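Local coordinates for protein M32 carboxypeptidase (Chitinophagaceae bacterium, PDB 7A03) that probably removes amino acids from the carboxyl ends of peptides as a metal-dependent carboxypeptidase of the M32 family, at residues A[141-146]-A[158-163]; A[186-191]-A[342-347]. All coordinates share one frame; numbering follows the deposited sequence.

Contact 1 and contact 2 lie in series along the chain of a largely helical M32 enzyme and do not touch; their nearest atoms are about 21 Å apart. Contact 1 is buried and joins two helices close in sequence, 129-150 and 157-164; there a leucine meets the carbon chain of a lysine and a carboxylate oxygen of a lysine-glutamate salt bridge. Contact 2 lies at the surface and ties the last turns of helix 170-192, the helix that follows 157-164, to a loop 151 residues away. It is purely apolar between its segments, three branched side chains meeting, while a hydrogen bond between His-343 and Gln-345 stays within the loop.

Contact 1: A[141-146]-A[158-163]; sequences ELKRKE and NALLNE
Leu-160 reaches from helix 157-164 to the flank of helix 129-150, and its two methyl groups meet two different residues there. CD1 rests on the aliphatic part of Lys-143, 4.1 Å from CD of the lysine, the two side chains crossing at a slant. CD2 lies 4.2 Å from OE1 of Glu-146, a van der Waals contact of a methyl with a carboxylate oxygen. That oxygen is gripped from its own helix: NZ of Lys-143 donates to OE1 of Glu-146 at 3.0 Å, a salt bridge between residues about a turn apart, made on the syn lone pair of OE1. Lys-143 gets there by bending at chi2 (-77°) and chi3 (148°), whereas Glu-146 stretches out with CG anti to its backbone N (chi1 -169°). Gly-414 O takes a further hydrogen bond from the lysine NZ, and Tyr-101 OH binds the other glutamate oxygen, which probably helps to balance the buried charges.

The two are consecutive helices of the mainly helical M32 carboxypeptidase fold, joined by a short linker. Phe-416 covers both Lys-143 and Leu-160, and Thr-147 of the longer helix packs on Leu-160 as well. Were Lys-143 an alanine, Glu-146 OE1 would probably lose its positive mate and Gly-414 O this donor, and a gap would open beside CD1 of Leu-160.

Away from Leu-160 the backbones keep the same spacing, with CA of Glu-146 8.2 Å from CA of Ala-159, but the alanine has only a methyl group to offer and the side-chain fit slackens. OE1 of Glu-163 stays 5.0 Å from OE2 of Glu-146. These like charges might repel mildly, but Glu-163 is paired with Lys-97. Arg-144 points away from the shorter helix, on the solvent side of 129-150.

Contact 2: A[186-191]-A[342-347]; sequences PLLDDI and NHVQPS
Leu-188 and Ile-191, one turn apart on helix 170-192, present their methyl groups to Val-344 of the loop segment 342-347. The segment 186-191 starts at Pro-186, where the helix is kinked: a proline has no N-H to give to the preceding turn. Its carbonyl nevertheless accepts from Asp-190 N, so the helical ladder resumes directly. Leu-187 turns to another neighbour, Leu-498.

Leu-188 makes the closest touch, its CD2 standing 3.6 Å from CG1 of Val-344, with the two side chains crossing at about a right angle. Beyond it the ring of Pro-346 remains more distant, with CG 4.9 Å from CD2 of Leu-188.

Ile-191 points toward the loop and meets Val-344 with both of its branches. Its CD1 lies 3.8 Å from CG1 of Val-344 and 4.1 Å from CG2, while its CG2 comes 4.0 Å from CB of the valine. A chi1 of -70° turns the beta-branch so that CG2 is anti to the backbone N and CG1 lies beside that N. Val-344 CG1 is thus shared by the leucine and the isoleucine, and the contact is held by apolar packing without a hydrogen bond between the segments.

On either side of Val-344, His-343 and Gln-345 point away from the helix and join each other. NE2 of His-343 donates to OE1 of Gln-345 at 3.0 Å and nearly straight (168°); the oxygen lies in the imidazole plane, but the donor stands well above the amide plane.

Phe-497 of helix 486-497 touches both Ile-191 and Val-344, so the last turns of helix 170-192 pack against the C-terminal helix and the loop that runs from helix 334-341 toward helix 358-374.

Contact 1: A[141-146]-A[158-163]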
loop_
_atom_site.group_PDB
_atom_site.type_symbol
_atom_site.label_atom_id
_atom_site.label_comp_id
_atom_site.label_asym_id
_atom_site.label_seq_id
_atom_site.Cartn_x
_atom_site.Cartn_y
_atom_site.Cartn_z
ATOM N N GLU A 141 2.559 -19.895 15.314
ATOM C CA GLU A 141 2.769 -21.326 15.093
ATOM C C GLU A 141 2.188 -21.764 13.752
ATOM O O GLU A 141 2.844 -22.470 12.964
ATOM C CB GLU A 141 2.122 -22.133 16.223
ATOM C CG GLU A 141 2.672 -21.867 17.611
ATOM C CD GLU A 141 2.198 -22.891 18.632
ATOM O OE1 GLU A 141 1.299 -23.697 18.300
ATOM O OE2 GLU A 141 2.720 -22.882 19.769
ATOM N N LEU A 142 0.952 -21.341 13.472
ATOM C CA LEU A 142 0.321 -21.741 12.219
ATOM C C LEU A 142 1.047 -21.143 11.017
ATOM O O LEU A 142 1.171 -21.789 9.968
ATOM C CB LEU A 142 -1.166 -21.392 12.234
ATOM C CG LEU A 142 -2.001 -22.283 13.167
ATOM C CD1 LEU A 142 -3.441 -21.802 13.277
ATOM C CD2 LEU A 142 -1.950 -23.719 12.678
ATOM N N LYS A 143 1.581 -19.931 11.170
ATOM C CA LYS A 143 2.283 -19.297 10.058
ATOM C C LYS A 143 3.580 -20.028 9.743
ATOM O O LYS A 143 3.972 -20.143 8.576
ATOM C CB LYS A 143 2.547 -17.828 10.386
ATOM C CG LYS A 143 1.326 -16.954 10.255
ATOM C CD LYS A 143 1.033 -16.669 8.784
ATOM C CE LYS A 143 -0.444 -16.519 8.521
ATOM N NZ LYS A 143 -0.610 -16.054 7.119
ATOM N N ARG A 144 4.262 -20.539 10.773
ATOM C CA ARG A 144 5.455 -21.340 10.512
ATOM C C ARG A 144 5.103 -22.638 9.786
ATOM O O ARG A 144 5.768 -23.015 8.799
ATOM C CB ARG A 144 6.227 -21.587 11.811
ATOM C CG ARG A 144 6.481 -20.281 12.584
ATOM C CD ARG A 144 7.275 -20.515 13.850
ATOM N NE ARG A 144 8.530 -21.187 13.558
ATOM C CZ ARG A 144 9.306 -21.744 14.479
ATOM N NH1 ARG A 144 8.953 -21.700 15.756
ATOM N NH2 ARG A 144 10.432 -22.338 14.119
ATOM N N LYS A 145 4.027 -23.309 10.229
ATOM C CA LYS A 145 3.525 -24.456 9.463
ATOM C C LYS A 145 3.265 -24.070 8.005
ATOM O O LYS A 145 3.625 -24.808 7.072
ATOM C CB LYS A 145 2.249 -25.018 10.105
ATOM C CG LYS A 145 2.487 -26.036 11.202
ATOM C CD LYS A 145 2.849 -27.403 10.620
ATOM C CE LYS A 145 3.119 -28.432 11.718
ATOM N NZ LYS A 145 2.019 -28.511 12.720
ATOM N N GLU A 146 2.668 -22.896 7.795
ATOM C CA GLU A 146 2.374 -22.434 6.446
ATOM C C GLU A 146 3.649 -22.240 5.632
ATOM O O GLU A 146 3.667 -22.511 4.425
ATOM C CB GLU A 146 1.575 -21.134 6.515
ATOM C CG GLU A 146 0.979 -20.690 5.184
ATOM C CD GLU A 146 0.109 -19.476 5.327
ATOM O OE1 GLU A 146 0.167 -18.815 6.385
ATOM O OE2 GLU A 146 -0.647 -19.186 4.382
ATOM N N ASN A 158 10.732 -16.122 3.866
ATOM C CA ASN A 158 10.642 -15.857 2.432
ATOM C C ASN A 158 9.343 -16.372 1.846
ATOM O O ASN A 158 8.850 -15.822 0.854
ATOM C CB ASN A 158 11.800 -16.518 1.697
ATOM C CG ASN A 158 13.107 -15.799 1.928
ATOM O OD1 ASN A 158 13.114 -14.652 2.387
ATOM N ND2 ASN A 158 14.216 -16.456 1.613
ATOM N N ALA A 159 8.789 -17.442 2.420
ATOM C CA ALA A 159 7.526 -17.961 1.902
ATOM C C ALA A 159 6.407 -16.951 2.097
ATOM O O ALA A 159 5.527 -16.805 1.234
ATOM C CB ALA A 159 7.179 -19.294 2.569
ATOM N N LEU A 160 6.436 -16.222 3.217
ATOM C CA LEU A 160 5.381 -15.259 3.495
ATOM C C LEU A 160 5.638 -13.942 2.766
ATOM O O LEU A 160 4.710 -13.364 2.185
ATOM C CB LEU A 160 5.249 -15.062 5.008
ATOM C CG LEU A 160 5.072 -16.374 5.797
ATOM C CD1 LEU A 160 4.855 -16.088 7.275
ATOM C CD2 LEU A 160 3.892 -17.145 5.249
ATOM N N LEU A 161 6.891 -13.469 2.767
ATOM C CA LEU A 161 7.249 -12.296 1.970
ATOM C C LEU A 161 6.784 -12.459 0.526
ATOM O O LEU A 161 6.122 -11.573 -0.036
ATOM C CB LEU A 161 8.765 -12.037 2.039
ATOM C CG LEU A 161 9.356 -11.569 3.371
ATOM C CD1 LEU A 161 10.858 -11.678 3.348
ATOM C CD2 LEU A 161 8.923 -10.139 3.694
ATOM N N ASN A 162 7.076 -13.623 -0.067
ATOM C CA ASN A 162 6.706 -13.890 -1.454
ATOM C C ASN A 162 5.199 -13.833 -1.672
ATOM O O ASN A 162 4.750 -13.451 -2.758
ATOM C CB ASN A 162 7.263 -15.245 -1.888
ATOM C CG ASN A 162 7.029 -15.526 -3.353
ATOM O OD1 ASN A 162 7.663 -14.926 -4.214
ATOM N ND2 ASN A 162 6.128 -16.459 -3.644
ATOM N N GLU A 163 4.412 -14.199 -0.657
ATOM C CA GLU A 163 2.958 -14.118 -0.759
ATOM C C GLU A 163 2.505 -12.705 -1.061
ATOM O O GLU A 163 1.607 -12.494 -1.885
ATOM C CB GLU A 163 2.336 -14.568 0.557
ATOM C CG GLU A 163 2.361 -16.048 0.729
ATOM C CD GLU A 163 1.346 -16.708 -0.156
ATOM O OE1 GLU A 163 0.149 -16.639 0.184
ATOM O OE2 GLU A 163 1.739 -17.267 -1.201
#

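Contact 2: A[186-191]-A[342-347]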
loop_
_atom_site.group_PDB
_atom_site.type_symbol
_atom_site.label_atom_id
_atom_site.label_comp_id
_atom_site.label_asym_id
_atom_site.label_seq_id
_atom_site.Cartn_x
_atom_site.Cartn_y
_atom_site.Cartn_z
ATOM N N PRO A 186 21.700 8.897 10.182
ATOM C CA PRO A 186 22.435 10.174 10.165
ATOM C C PRO A 186 21.584 11.329 9.688
ATOM O O PRO A 186 21.700 12.449 10.204
ATOM C CB PRO A 186 23.607 9.901 9.206
ATOM C CG PRO A 186 23.750 8.429 9.150
ATOM C CD PRO A 186 22.354 7.876 9.341
ATOM N N LEU A 187 20.713 11.074 8.708
ATOM C CA LEU A 187 19.819 12.123 8.242
ATOM C C LEU A 187 18.896 12.599 9.365
ATOM O O LEU A 187 18.661 13.808 9.517
ATOM C CB LEU A 187 19.046 11.625 7.019
ATOM C CG LEU A 187 18.004 12.556 6.418
ATOM C CD1 LEU A 187 18.602 13.913 6.251
ATOM C CD2 LEU A 187 17.503 12.027 5.085
ATOM N N LEU A 188 18.391 11.666 10.184
ATOM C CA LEU A 188 17.557 12.056 11.321
ATOM C C LEU A 188 18.350 12.864 12.343
ATOM O O LEU A 188 17.822 13.821 12.931
ATOM C CB LEU A 188 16.922 10.817 11.966
ATOM C CG LEU A 188 15.759 10.242 11.164
ATOM C CD1 LEU A 188 15.262 8.925 11.734
ATOM C CD2 LEU A 188 14.632 11.249 11.128
ATOM N N ASP A 189 19.621 12.499 12.569
ATOM C CA ASP A 189 20.447 13.290 13.471
ATOM C C ASP A 189 20.606 14.708 12.942
ATOM O O ASP A 189 20.578 15.677 13.710
ATOM C CB ASP A 189 21.831 12.659 13.631
ATOM C CG ASP A 189 21.804 11.336 14.362
ATOM O OD1 ASP A 189 20.762 10.989 14.949
ATOM O OD2 ASP A 189 22.847 10.643 14.344
ATOM N N ASP A 190 20.776 14.848 11.622
ATOM C CA ASP A 190 20.924 16.181 11.049
ATOM C C ASP A 190 19.636 16.977 11.202
ATOM O O ASP A 190 19.671 18.169 11.538
ATOM C CB ASP A 190 21.302 16.105 9.568
ATOM C CG ASP A 190 22.543 15.278 9.304
ATOM O OD1 ASP A 190 23.436 15.195 10.179
ATOM O OD2 ASP A 190 22.619 14.706 8.193
ATOM N N ILE A 191 18.495 16.328 10.959
ATOM C CA ILE A 191 17.208 17.019 11.017
ATOM C C ILE A 191 16.920 17.489 12.437
ATOM O O ILE A 191 16.394 18.587 12.645
ATOM C CB ILE A 191 16.081 16.129 10.454
ATOM C CG1 ILE A 191 16.216 15.949 8.935
ATOM C CG2 ILE A 191 14.706 16.710 10.787
ATOM C CD1 ILE A 191 15.248 14.920 8.341
ATOM N N ASN A 342 6.532 19.263 5.169
ATOM C CA ASN A 342 7.600 18.271 5.232
ATOM C C ASN A 342 8.252 18.187 6.615
ATOM O O ASN A 342 9.481 18.216 6.729
ATOM C CB ASN A 342 8.652 18.596 4.179
ATOM C CG ASN A 342 8.179 18.304 2.788
ATOM O OD1 ASN A 342 8.082 17.143 2.387
ATOM N ND2 ASN A 342 7.905 19.353 2.029
ATOM N N HIS A 343 7.440 18.074 7.665
ATOM C CA HIS A 343 7.944 18.030 9.032
ATOM C C HIS A 343 8.312 16.597 9.415
ATOM O O HIS A 343 7.465 15.698 9.379
ATOM C CB HIS A 343 6.924 18.590 10.017
ATOM C CG HIS A 343 7.412 18.597 11.433
ATOM N ND1 HIS A 343 8.417 19.434 11.869
ATOM C CD2 HIS A 343 7.053 17.851 12.504
ATOM C CE1 HIS A 343 8.649 19.209 13.149
ATOM N NE2 HIS A 343 7.835 18.255 13.560
ATOM N N VAL A 344 9.567 16.396 9.811
ATOM C CA VAL A 344 10.084 15.080 10.183
ATOM C C VAL A 344 10.243 15.015 11.694
ATOM O O VAL A 344 10.884 15.888 12.299
ATOM C CB VAL A 344 11.414 14.785 9.473
ATOM C CG1 VAL A 344 12.145 13.621 10.140
ATOM C CG2 VAL A 344 11.167 14.490 8.012
ATOM N N GLN A 345 9.695 13.954 12.299
ATOM C CA GLN A 345 9.708 13.834 13.747
ATOM C C GLN A 345 9.560 12.370 14.131
ATOM O O GLN A 345 8.548 11.750 13.791
ATOM C CB GLN A 345 8.525 14.620 14.309
ATOM C CG GLN A 345 8.420 14.625 15.813
ATOM C CD GLN A 345 7.624 15.810 16.314
ATOM O OE1 GLN A 345 8.087 16.948 16.260
ATOM N NE2 GLN A 345 6.406 15.553 16.787
ATOM N N PRO A 346 10.531 11.789 14.830
ATOM C CA PRO A 346 10.331 10.440 15.381
ATOM C C PRO A 346 9.071 10.404 16.235
ATOM O O PRO A 346 8.808 11.318 17.024
ATOM C CB PRO A 346 11.593 10.215 16.218
ATOM C CG PRO A 346 12.626 11.107 15.570
ATOM C CD PRO A 346 11.871 12.328 15.129
ATOM N N SER A 347 8.265 9.362 16.039
ATOM C CA SER A 347 6.979 9.268 16.713
ATOM C C SER A 347 6.605 7.798 16.896
ATOM O O SER A 347 7.294 6.891 16.421
ATOM C CB SER A 347 5.924 10.099 15.982
ATOM O OG SER A 347 5.711 9.609 14.671
#